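Local atomic coordinates of DNA polymerase III beta subunit (Streptococcus pyogenes, PDB entry 2AVT), a protein that probably forms, as a dimer, the ring-shaped sliding clamp that encircles DNA and tethers the replicative DNA polymerase to its template. Residues T44-N49 and S53-I58; P124-V129 and S239-L244; N133-K138 and N194-F199; S144-T149 and K206-F211; E223-F226 and I231-R234. One frame throughout, in Å; residues are numbered along the deposited sequence.

Contact 1: T44-N49 and S53-I58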
# COMPACT_ATOMS: atom_id res chain seq x y z
N THR A 44 1.60 28.33 13.43
CA THR A 44 2.37 27.22 13.98
C THR A 44 1.51 26.00 14.23
O THR A 44 0.48 26.07 14.92
CB THR A 44 3.09 27.64 15.28
OG1 THR A 44 4.02 28.68 14.98
CG2 THR A 44 3.83 26.46 15.88
N LEU A 45 1.94 24.87 13.67
CA LEU A 45 1.24 23.60 13.80
C LEU A 45 2.00 22.68 14.74
O LEU A 45 3.22 22.52 14.59
CB LEU A 45 1.11 22.94 12.43
CG LEU A 45 0.55 23.84 11.33
CD1 LEU A 45 0.52 23.08 10.00
CD2 LEU A 45 -0.86 24.28 11.71
N THR A 46 1.29 22.09 15.70
CA THR A 46 1.93 21.19 16.66
C THR A 46 1.23 19.84 16.74
O THR A 46 -0.01 19.76 16.78
CB THR A 46 1.95 21.78 18.10
OG1 THR A 46 2.66 23.03 18.10
CG2 THR A 46 2.63 20.82 19.06
N GLY A 47 2.03 18.78 16.75
CA GLY A 47 1.52 17.42 16.84
C GLY A 47 2.46 16.64 17.74
O GLY A 47 3.66 16.94 17.80
N SER A 48 1.92 15.65 18.47
CA SER A 48 2.74 14.81 19.35
C SER A 48 2.04 13.49 19.65
O SER A 48 0.80 13.41 19.61
CB SER A 48 3.06 15.53 20.67
OG SER A 48 1.89 15.82 21.39
N ASN A 49 2.84 12.47 19.93
CA ASN A 49 2.31 11.13 20.20
C ASN A 49 2.91 10.53 21.47
O ASN A 49 2.89 9.31 21.63
CB ASN A 49 2.63 10.21 19.02
CG ASN A 49 4.14 10.02 18.82
OD1 ASN A 49 4.95 10.44 19.63
ND2 ASN A 49 4.50 9.36 17.73
N SER A 53 7.38 15.18 19.29
CA SER A 53 6.53 16.34 19.14
C SER A 53 7.12 17.16 18.01
O SER A 53 8.35 17.35 17.94
CB SER A 53 6.51 17.20 20.41
OG SER A 53 5.91 16.52 21.49
N ILE A 54 6.26 17.62 17.11
CA ILE A 54 6.70 18.44 15.99
C ILE A 54 5.97 19.78 16.00
O ILE A 54 4.74 19.82 16.04
CB ILE A 54 6.40 17.75 14.64
CG1 ILE A 54 7.24 16.49 14.51
CG2 ILE A 54 6.72 18.70 13.48
CD1 ILE A 54 6.94 15.70 13.27
N GLU A 55 6.75 20.87 16.01
CA GLU A 55 6.20 22.22 15.96
C GLU A 55 6.69 22.77 14.62
O GLU A 55 7.88 23.05 14.44
CB GLU A 55 6.70 23.08 17.12
CG GLU A 55 5.92 22.87 18.41
CD GLU A 55 6.39 23.76 19.55
OE1 GLU A 55 6.65 24.95 19.35
OE2 GLU A 55 6.46 23.19 20.75
N ASN A 56 5.76 22.91 13.69
CA ASN A 56 6.08 23.37 12.35
C ASN A 56 5.37 24.68 12.06
O ASN A 56 4.14 24.78 12.10
CB ASN A 56 5.69 22.28 11.34
CG ASN A 56 6.10 22.61 9.91
OD1 ASN A 56 6.94 23.47 9.66
ND2 ASN A 56 5.50 21.90 8.96
N THR A 57 6.18 25.70 11.78
CA THR A 57 5.67 27.03 11.53
C THR A 57 5.68 27.45 10.07
O THR A 57 6.68 27.27 9.36
CB THR A 57 6.48 28.08 12.33
OG1 THR A 57 6.31 27.85 13.73
CG2 THR A 57 6.02 29.50 11.99
N ILE A 58 4.56 28.00 9.62
CA ILE A 58 4.42 28.52 8.27
C ILE A 58 4.53 30.02 8.49
O ILE A 58 3.65 30.63 9.11
CB ILE A 58 3.05 28.22 7.66
CG1 ILE A 58 2.80 26.71 7.60
CG2 ILE A 58 2.98 28.80 6.25
CD1 ILE A 58 1.35 26.38 7.32
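L45 and N56 form one hydrogen-bonded pair of two antiparallel strands, and G47 and I54 form the next. L45 N reaches N56 O at 2.7 Å, and the return bond from N56 N to L45 O is equally short and nearly straight at 168°. L45, I54 and N56 point to the tightly packed face, where L45 lies against L15 and T18 of helix 8-18 and I54 meets F240; L45 CD1 also touches I58 CD1 at 4.3 Å. The two strands make a beta hairpin within the N-terminal clamp domain, and strand 52-59 continues the sheet onto strand 238-243 of the central domain. The other face is polar: T44, S53, E55 and T57 are partly exposed there, while T46 and S48 are covered. T44 OG1 and T57 OG1 share a hydrogen bond of 2.7 Å, each hydroxyl lying beside its own backbone N (chi1 -63° in both), which brings the two oxygens together across the non-hydrogen-bonded pair. Further along, the CG of E55 runs beside T46 OG1 at 3.3 Å. Near the turn, S53 OG rests 3.1 Å from S48 CB, while S48 OG is hydrogen-bonded to Y123 OH.

Contact 2: P124-V129 and S239-L244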
# COMPACT_ATOMS: atom_id res chain seq x y z
N PRO A 124 -1.38 19.16 26.15
CA PRO A 124 -0.24 19.18 27.07
C PRO A 124 0.83 20.17 26.61
O PRO A 124 1.05 20.34 25.41
CB PRO A 124 0.26 17.74 27.04
CG PRO A 124 -0.05 17.33 25.62
CD PRO A 124 -1.46 17.87 25.43
N ARG A 125 1.48 20.82 27.57
CA ARG A 125 2.52 21.78 27.24
C ARG A 125 3.81 21.08 26.85
O ARG A 125 4.05 19.95 27.25
CB ARG A 125 2.76 22.71 28.42
CG ARG A 125 1.56 23.60 28.70
CD ARG A 125 1.72 24.34 30.00
NE ARG A 125 0.67 25.33 30.19
CZ ARG A 125 0.53 26.05 31.29
NH1 ARG A 125 1.37 25.89 32.30
NH2 ARG A 125 -0.45 26.95 31.39
N LEU A 126 4.63 21.76 26.06
CA LEU A 126 5.89 21.18 25.62
C LEU A 126 6.93 21.28 26.73
O LEU A 126 7.02 22.29 27.43
CB LEU A 126 6.39 21.91 24.38
CG LEU A 126 7.28 21.18 23.37
CD1 LEU A 126 8.43 20.49 24.07
CD2 LEU A 126 6.44 20.16 22.61
N GLN A 127 7.70 20.21 26.91
CA GLN A 127 8.77 20.20 27.89
C GLN A 127 9.86 20.98 27.16
O GLN A 127 10.53 20.45 26.29
CB GLN A 127 9.24 18.77 28.16
CG GLN A 127 10.13 18.60 29.39
CD GLN A 127 9.44 19.04 30.66
OE1 GLN A 127 8.23 19.27 30.69
NE2 GLN A 127 10.21 19.15 31.74
N GLU A 128 10.00 22.25 27.51
CA GLU A 128 10.98 23.12 26.85
C GLU A 128 12.43 22.67 27.03
O GLU A 128 12.79 22.05 28.02
CB GLU A 128 10.80 24.54 27.36
CG GLU A 128 9.36 25.02 27.23
CD GLU A 128 9.12 26.36 27.90
OE1 GLU A 128 10.09 26.96 28.39
OE2 GLU A 128 7.94 26.80 27.94
N VAL A 129 13.25 23.00 26.03
CA VAL A 129 14.67 22.66 26.06
C VAL A 129 15.47 23.93 25.78
O VAL A 129 15.21 24.64 24.81
CB VAL A 129 15.02 21.60 24.99
CG1 VAL A 129 16.52 21.35 24.98
CG2 VAL A 129 14.27 20.31 25.28
N SER A 239 10.72 22.55 14.75
CA SER A 239 11.30 22.12 16.02
C SER A 239 10.81 20.70 16.23
O SER A 239 9.60 20.44 16.31
CB SER A 239 10.87 23.03 17.16
OG SER A 239 11.48 24.30 17.04
N PHE A 240 11.75 19.78 16.30
CA PHE A 240 11.44 18.36 16.46
C PHE A 240 12.02 17.88 17.81
O PHE A 240 13.24 17.86 18.00
CB PHE A 240 12.08 17.61 15.29
CG PHE A 240 11.75 16.14 15.23
CD1 PHE A 240 12.58 15.20 15.83
CD2 PHE A 240 10.68 15.68 14.48
CE1 PHE A 240 12.35 13.84 15.68
CE2 PHE A 240 10.45 14.32 14.32
CZ PHE A 240 11.29 13.40 14.92
N TYR A 241 11.14 17.50 18.73
CA TYR A 241 11.56 17.00 20.04
C TYR A 241 11.39 15.50 20.12
O TYR A 241 10.48 14.93 19.51
CB TYR A 241 10.72 17.60 21.17
CG TYR A 241 10.78 19.09 21.31
CD1 TYR A 241 10.11 19.92 20.42
CD2 TYR A 241 11.49 19.67 22.35
CE1 TYR A 241 10.14 21.29 20.57
CE2 TYR A 241 11.53 21.05 22.50
CZ TYR A 241 10.85 21.85 21.61
OH TYR A 241 10.89 23.22 21.75
N THR A 242 12.26 14.85 20.89
CA THR A 242 12.18 13.41 21.05
C THR A 242 12.48 13.01 22.49
O THR A 242 13.43 13.51 23.09
CB THR A 242 13.18 12.67 20.18
OG1 THR A 242 13.04 13.09 18.82
CG2 THR A 242 12.92 11.18 20.27
N ARG A 243 11.66 12.11 23.02
CA ARG A 243 11.84 11.61 24.38
C ARG A 243 13.07 10.70 24.39
O ARG A 243 13.30 9.97 23.43
CB ARG A 243 10.59 10.83 24.81
CG ARG A 243 10.76 9.90 26.00
CD ARG A 243 9.40 9.30 26.36
NE ARG A 243 9.49 8.12 27.23
CZ ARG A 243 9.96 6.94 26.84
NH1 ARG A 243 10.00 5.92 27.70
NH2 ARG A 243 10.39 6.76 25.60
N LEU A 244 13.85 10.76 25.46
CA LEU A 244 15.06 9.95 25.57
C LEU A 244 14.86 8.68 26.40
O LEU A 244 14.09 8.67 27.36
CB LEU A 244 16.20 10.77 26.20
CG LEU A 244 16.71 12.00 25.43
CD1 LEU A 244 17.81 12.65 26.23
CD2 LEU A 244 17.23 11.59 24.07
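The Y241 ring has the CD1 methyl of L126 over one face and the CG2 methyl of V129 at its edge, in the plane. L126 CD1 sits almost centrally, 3.5 Å from the ring centroid and only 13° off the ring normal, a CH-pi contact. Its nearest ring atom is Y241 CE2, also at 3.5 Å, but all six ring carbons lie within about 4.1 Å of the methyl, so it bears on the whole ring. L126 CG follows behind, 4.0 Å from both CE1 and CZ of Y241. With CG roughly opposite the backbone N (chi1 -152°), the leucine chain slants across the tyrosine while its CD1 methyl sits over the ring face. V129 CG2 comes within 4.0 Å of Y241 CE2; the valine and tyrosine side chains run alongside each other, heading opposite ways. The carbonyl oxygen of Q127 lies near the same CE2 corner. No polar bond joins the two segments, and the contact is apolar and near the surface. It fastens the loop leading from the N-terminal to the central clamp domain onto the sheet that both domains share. L126 also leans on S53 and E55 of strand 52-59, and V129 touches Q230 of strand 230-234; with Y241 of strand 238-243 between them, the loop lies across three adjacent strands. Y241 itself packs on L232.

Contact 3: N133-K138 and N194-F199. Unlike the reference sequence in segment 194-199: F199 (reference Leu).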
# COMPACT_ATOMS: atom_id res chain seq x y z
N ASN A 133 23.99 27.24 23.45
CA ASN A 133 25.07 26.33 23.06
C ASN A 133 24.60 25.19 22.17
O ASN A 133 24.56 24.03 22.59
CB ASN A 133 25.74 25.76 24.31
CG ASN A 133 26.34 26.83 25.19
OD1 ASN A 133 27.25 27.55 24.77
ND2 ASN A 133 25.84 26.94 26.42
N PRO A 134 24.25 25.50 20.92
CA PRO A 134 23.77 24.53 19.94
C PRO A 134 24.86 23.74 19.23
O PRO A 134 25.93 24.28 18.92
CB PRO A 134 23.00 25.40 18.96
CG PRO A 134 23.87 26.62 18.91
CD PRO A 134 24.20 26.87 20.37
N LEU A 135 24.59 22.47 18.98
CA LEU A 135 25.50 21.61 18.25
C LEU A 135 24.95 21.69 16.83
O LEU A 135 23.77 21.38 16.60
CB LEU A 135 25.44 20.17 18.74
CG LEU A 135 26.09 19.16 17.78
CD1 LEU A 135 27.60 19.42 17.72
CD2 LEU A 135 25.81 17.74 18.23
N ILE A 136 25.77 22.10 15.88
CA ILE A 136 25.31 22.22 14.51
C ILE A 136 25.72 21.04 13.65
O ILE A 136 26.91 20.75 13.51
CB ILE A 136 25.82 23.52 13.88
CG1 ILE A 136 25.41 24.72 14.74
CG2 ILE A 136 25.26 23.68 12.48
CD1 ILE A 136 25.77 26.05 14.12
N LEU A 137 24.74 20.35 13.07
CA LEU A 137 25.02 19.21 12.20
C LEU A 137 24.32 19.35 10.86
O LEU A 137 23.21 19.87 10.78
CB LEU A 137 24.55 17.91 12.87
CG LEU A 137 25.21 17.52 14.19
CD1 LEU A 137 24.60 16.22 14.71
CD2 LEU A 137 26.71 17.36 13.99
N LYS A 138 24.98 18.88 9.81
CA LYS A 138 24.38 18.94 8.49
C LYS A 138 23.28 17.89 8.44
O LYS A 138 23.41 16.80 8.99
CB LYS A 138 25.42 18.65 7.40
CG LYS A 138 26.50 19.73 7.30
CD LYS A 138 27.24 19.64 5.97
CE LYS A 138 28.28 20.75 5.83
NZ LYS A 138 28.94 20.70 4.50
N ASN A 194 34.74 21.01 14.73
CA ASN A 194 34.77 21.97 15.83
C ASN A 194 34.37 21.29 17.13
O ASN A 194 33.40 20.53 17.17
CB ASN A 194 33.82 23.13 15.55
CG ASN A 194 34.19 23.89 14.29
OD1 ASN A 194 35.34 24.29 14.12
ND2 ASN A 194 33.22 24.08 13.40
N THR A 195 35.13 21.55 18.19
CA THR A 195 34.83 20.95 19.47
C THR A 195 33.47 21.41 20.00
O THR A 195 33.06 22.56 19.80
CB THR A 195 35.92 21.29 20.51
OG1 THR A 195 36.03 22.71 20.66
CG2 THR A 195 37.27 20.74 20.06
N SER A 196 32.77 20.50 20.66
CA SER A 196 31.45 20.79 21.21
C SER A 196 31.26 20.04 22.53
O SER A 196 31.89 19.00 22.75
CB SER A 196 30.37 20.39 20.21
OG SER A 196 29.08 20.79 20.64
N ALA A 197 30.40 20.56 23.40
CA ALA A 197 30.14 19.93 24.69
C ALA A 197 29.86 18.44 24.55
O ALA A 197 29.21 18.01 23.60
CB ALA A 197 28.97 20.63 25.38
N ASP A 198 30.36 17.64 25.50
CA ASP A 198 30.14 16.20 25.47
C ASP A 198 28.67 15.87 25.73
O ASP A 198 27.95 16.66 26.33
CB ASP A 198 31.02 15.49 26.51
CG ASP A 198 32.50 15.50 26.14
OD1 ASP A 198 32.84 15.12 25.00
OD2 ASP A 198 33.32 15.87 27.01
N PHE A 199 28.24 14.69 25.28
CA PHE A 199 26.87 14.24 25.46
C PHE A 199 26.85 12.73 25.32
O PHE A 199 27.75 12.14 24.73
CB PHE A 199 25.94 14.96 24.48
CG PHE A 199 26.13 14.55 23.05
CD1 PHE A 199 25.41 13.50 22.52
CD2 PHE A 199 27.04 15.23 22.24
CE1 PHE A 199 25.58 13.12 21.20
CE2 PHE A 199 27.21 14.85 20.92
CZ PHE A 199 26.48 13.79 20.40
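L135 divides its two methyls between S196 and F199: CD1 goes to the serine, CD2 to the ring. The contact sits in the central clamp domain and joins the edges of two antiparallel sheets: L135 belongs to strand 135-138, outermost in the sheet it shares with strand 221-226, while F199 begins strand 199-204, outermost in the other sheet, and S196 lies in the loop before it. The leucine and phenylalanine side chains cross at about a right angle, and L135 CD2 meets the ring obliquely, 4.2 Å from F199 CE2, a light touch. Residue 199 is leucine in the reference sequence; in this chain its ring also meets that of F226, with the planes at about 30°. The F199 torsion (chi1 70°) tucks CG in above its own backbone and leaves the CE2 corner within touch of L135 CD2. On the S196 side the approach is closer. L135 CD1 comes up to the hydroxyl end of the serine, 3.8 Å from S196 CB. The serine backbone is held separately, its carbonyl oxygen accepting a hydrogen bond from H172 ND1. The nearest approach across the two segments is from L135 CD1 to S196 OG, at 3.5 Å.

Contact 4: S144-T149 and K206-F211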
# COMPACT_ATOMS: atom_id res chain seq x y z
N SER A 144 22.25 10.26 7.15
CA SER A 144 23.11 9.15 6.77
C SER A 144 23.38 8.25 7.96
O SER A 144 23.37 7.03 7.84
CB SER A 144 24.44 9.68 6.23
OG SER A 144 25.31 8.60 5.94
N ILE A 145 23.62 8.87 9.12
CA ILE A 145 23.88 8.15 10.37
C ILE A 145 22.65 7.32 10.76
O ILE A 145 22.76 6.16 11.17
CB ILE A 145 24.20 9.14 11.52
CG1 ILE A 145 25.54 9.84 11.25
CG2 ILE A 145 24.19 8.42 12.85
CD1 ILE A 145 25.83 11.01 12.19
N ILE A 146 21.48 7.93 10.61
CA ILE A 146 20.22 7.27 10.93
C ILE A 146 19.95 6.04 10.08
O ILE A 146 19.66 4.96 10.61
CB ILE A 146 19.04 8.25 10.78
CG1 ILE A 146 19.19 9.37 11.81
CG2 ILE A 146 17.71 7.50 10.93
CD1 ILE A 146 18.21 10.49 11.66
N ALA A 147 20.03 6.19 8.76
CA ALA A 147 19.78 5.08 7.85
C ALA A 147 20.79 3.95 8.06
O ALA A 147 20.55 2.81 7.64
CB ALA A 147 19.83 5.56 6.41
N GLU A 148 21.92 4.26 8.69
CA GLU A 148 22.96 3.25 8.93
C GLU A 148 22.87 2.54 10.28
O GLU A 148 23.40 1.45 10.43
CB GLU A 148 24.37 3.88 8.80
CG GLU A 148 24.67 4.48 7.44
CD GLU A 148 26.09 5.04 7.32
OE1 GLU A 148 26.60 5.62 8.30
OE2 GLU A 148 26.68 4.92 6.23
N THR A 149 22.20 3.15 11.25
CA THR A 149 22.12 2.54 12.58
C THR A 149 20.73 2.22 13.14
O THR A 149 20.58 1.29 13.93
CB THR A 149 22.83 3.42 13.61
OG1 THR A 149 22.16 4.68 13.69
CG2 THR A 149 24.28 3.67 13.21
N LYS A 206 12.65 4.58 16.25
CA LYS A 206 11.54 5.04 15.44
C LYS A 206 11.53 6.56 15.36
O LYS A 206 11.23 7.13 14.32
CB LYS A 206 10.20 4.56 16.01
CG LYS A 206 9.03 4.83 15.06
CD LYS A 206 7.76 4.12 15.51
CE LYS A 206 6.76 4.04 14.37
NZ LYS A 206 7.36 3.37 13.17
N SER A 207 11.89 7.20 16.46
CA SER A 207 11.92 8.65 16.51
C SER A 207 12.93 9.21 15.51
O SER A 207 12.74 10.30 14.98
CB SER A 207 12.26 9.11 17.93
OG SER A 207 11.28 8.68 18.85
N LEU A 208 14.00 8.47 15.25
CA LEU A 208 15.03 8.91 14.32
C LEU A 208 14.55 8.76 12.88
O LEU A 208 14.85 9.61 12.03
CB LEU A 208 16.33 8.12 14.54
CG LEU A 208 17.10 8.60 15.76
CD1 LEU A 208 18.33 7.74 15.99
CD2 LEU A 208 17.49 10.06 15.56
N ARG A 209 13.81 7.69 12.60
CA ARG A 209 13.28 7.48 11.25
C ARG A 209 12.36 8.66 10.91
O ARG A 209 12.31 9.11 9.76
CB ARG A 209 12.49 6.18 11.17
CG ARG A 209 13.32 4.94 11.51
CD ARG A 209 13.20 3.87 10.43
NE ARG A 209 12.38 2.73 10.83
CZ ARG A 209 11.05 2.76 10.97
NH1 ARG A 209 10.37 3.87 10.74
NH2 ARG A 209 10.41 1.65 11.33
N GLU A 210 11.62 9.14 11.90
CA GLU A 210 10.72 10.26 11.69
C GLU A 210 11.50 11.56 11.41
O GLU A 210 11.02 12.42 10.68
CB GLU A 210 9.79 10.45 12.90
CG GLU A 210 8.80 9.31 13.11
CD GLU A 210 7.88 9.09 11.91
OE1 GLU A 210 7.22 10.05 11.47
OE2 GLU A 210 7.80 7.95 11.41
N PHE A 211 12.68 11.68 12.00
CA PHE A 211 13.52 12.86 11.78
C PHE A 211 13.78 13.00 10.28
O PHE A 211 13.62 14.08 9.71
CB PHE A 211 14.87 12.72 12.49
CG PHE A 211 15.86 13.80 12.13
CD1 PHE A 211 16.70 13.66 11.04
CD2 PHE A 211 15.93 14.98 12.86
CE1 PHE A 211 17.59 14.66 10.68
CE2 PHE A 211 16.82 15.99 12.51
CZ PHE A 211 17.65 15.83 11.42
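L208 O faces I146 while taking a weak hydrogen bond of 3.0 Å from F211 N on its own helix. Packed against the same oxygen are two isoleucine carbons, I146 CD1 at 3.5 Å and I146 CG2 at 3.7 Å. The isoleucine therefore spreads both branches over the backbone of the facing helix. With CG1 beside its own backbone N (chi1 -65°) and the branch extended from there, CD1 reaches L208 O and on to F211, while CG2 packs on L208 CB at 3.9 Å. The I146 and L208 side chains meet obliquely, with L208 CD2 closing in on I146 CD1 at 4.0 Å. At the end of the branch, CD1 also comes within 3.6 Å of F211 CD1. I146 and F211 cross at about a right angle, and the methyl approaches the ring obliquely. One isoleucine is thus lodged between residues 208 and 211, one turn apart on the other helix. The segment axes come no closer than 9.6 Å and run at 140° to each other. Beside the contact, T149 OG1 donates to I145 O of its own helix at 3.0 Å, from above the carbonyl plane. In sliding clamps of this family such helices line the central channel for DNA, and these two, 139-149 and 205-214 of the central domain, probably do the same. Helix 139-149 also lies on strand 184-191, with E148 salt-bridged to R188. Helix 205-214 rests on strands 238-243 and 52-59, and the F211 ring meets F233 of strand 230-234.

Contact 5: E223-F226 and I231-R234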
# COMPACT_ATOMS: atom_id res chain seq x y z
N GLU A 223 20.09 22.59 14.28
CA GLU A 223 20.74 22.84 15.56
C GLU A 223 20.20 21.76 16.50
O GLU A 223 19.00 21.50 16.52
CB GLU A 223 20.34 24.21 16.09
CG GLU A 223 20.80 25.37 15.23
CD GLU A 223 20.38 26.70 15.80
OE1 GLU A 223 19.15 26.94 15.93
OE2 GLU A 223 21.27 27.52 16.13
N VAL A 224 21.09 21.14 17.26
CA VAL A 224 20.69 20.08 18.19
C VAL A 224 20.91 20.53 19.63
O VAL A 224 22.02 20.93 20.00
CB VAL A 224 21.51 18.78 17.94
CG1 VAL A 224 20.94 17.64 18.77
CG2 VAL A 224 21.48 18.42 16.47
N PHE A 225 19.86 20.48 20.45
CA PHE A 225 19.94 20.87 21.85
C PHE A 225 19.61 19.67 22.74
O PHE A 225 18.76 18.85 22.38
CB PHE A 225 18.97 22.01 22.16
CG PHE A 225 19.17 23.23 21.31
CD1 PHE A 225 20.06 24.21 21.70
CD2 PHE A 225 18.49 23.38 20.11
CE1 PHE A 225 20.26 25.33 20.91
CE2 PHE A 225 18.69 24.49 19.33
CZ PHE A 225 19.58 25.47 19.72
N PHE A 226 20.28 19.58 23.88
CA PHE A 226 20.04 18.47 24.79
C PHE A 226 19.49 18.88 26.14
O PHE A 226 19.73 19.99 26.62
CB PHE A 226 21.32 17.67 25.04
CG PHE A 226 21.98 17.15 23.80
CD1 PHE A 226 22.73 17.99 22.99
CD2 PHE A 226 21.89 15.81 23.46
CE1 PHE A 226 23.39 17.51 21.87
CE2 PHE A 226 22.54 15.31 22.34
CZ PHE A 226 23.29 16.16 21.54
N ILE A 231 15.79 15.50 23.40
CA ILE A 231 16.69 16.17 22.50
C ILE A 231 15.82 16.95 21.51
O ILE A 231 14.75 16.49 21.10
CB ILE A 231 17.59 15.15 21.76
CG1 ILE A 231 18.45 15.85 20.72
CG2 ILE A 231 16.73 14.08 21.12
CD1 ILE A 231 19.35 14.89 19.96
N LEU A 232 16.26 18.16 21.18
CA LEU A 232 15.54 19.02 20.26
C LEU A 232 16.36 19.25 18.99
O LEU A 232 17.51 19.68 19.06
CB LEU A 232 15.24 20.37 20.92
CG LEU A 232 14.90 21.58 20.03
CD1 LEU A 232 13.60 21.36 19.25
CD2 LEU A 232 14.78 22.81 20.91
N PHE A 233 15.77 18.91 17.84
CA PHE A 233 16.42 19.15 16.56
C PHE A 233 15.66 20.35 16.01
O PHE A 233 14.43 20.32 15.94
CB PHE A 233 16.26 17.96 15.61
CG PHE A 233 16.91 16.70 16.08
CD1 PHE A 233 16.24 15.84 16.94
CD2 PHE A 233 18.18 16.36 15.65
CE1 PHE A 233 16.83 14.67 17.34
CE2 PHE A 233 18.77 15.19 16.06
CZ PHE A 233 18.10 14.34 16.90
N ARG A 234 16.38 21.40 15.61
CA ARG A 234 15.72 22.60 15.12
C ARG A 234 16.29 23.22 13.84
O ARG A 234 17.50 23.38 13.69
CB ARG A 234 15.74 23.66 16.23
CG ARG A 234 14.86 24.87 15.94
CD ARG A 234 14.96 25.91 17.04
NE ARG A 234 16.29 26.50 17.12
CZ ARG A 234 16.62 27.47 17.96
NH1 ARG A 234 15.72 27.96 18.80
NH2 ARG A 234 17.86 27.95 17.98
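E223 and R234 are joined twice, by a salt bridge between their side chains and by a backbone pair. R234 NH2 gives a short bond of 2.6 Å to E223 OE1, which it meets on the syn side though 34° out of the carboxylate plane. R234 NE adds a weak second bond to the same oxygen at 3.1 Å, so OE1 sits at the edge of the guanidinium, gripped by two of its nitrogens. A bend at chi3 (66°) folds the arginine over toward the glutamate. Beneath the side chains, E223 N to R234 O and R234 N to E223 O bind the backbones, and F225 and L232 repeat this hydrogen-bonded pairing two residues further along. Together these make the hairpin of strands 221-226 and 230-234 in the central clamp domain. On the face of E223 and R234, F225 CE2 and CZ lie over one face of the guanidinium, toward its rim, with the planes 79° apart and F225 CZ 3.5 Å from R234 NH2. F225 CD2 then packs beside L232 CD2 at 3.8 Å. The opposite face is apolar throughout. V224 CG1 is pressed against I231 CD1 at 3.4 Å, tighter than usual for two carbons, and V224 CG2 lies 4.0 Å from F233 CD2. I231 CD1 reaches on to F226 CE2, also at 4.0 Å. One short and one weak bond to OE1, with F225 carbons over one face, probably limit how the guanidinium can turn, and the adjacent carboxylate would probably help to stabilise its positive charge.

From the N terminus, contact 1 comes first, closing a short hairpin in the N-terminal domain. Contact 2 then opens at 124-129 and closes far along the chain at 239-244, and contacts 3, 4 and 5 all fall within that span. Contacts 3 and 4 cross, since their segments alternate along the chain; contact 5 follows both as a second hairpin. Strand 238-243 lies between the two hairpins in one sheet, bonded to 53-58 of contact 1 and 231-234 of contact 5, and strand 135-138 of contact 3 extends that sheet beyond 221-226. Contact 4 ties in the helices, through F211 against F233 and S207 against T242.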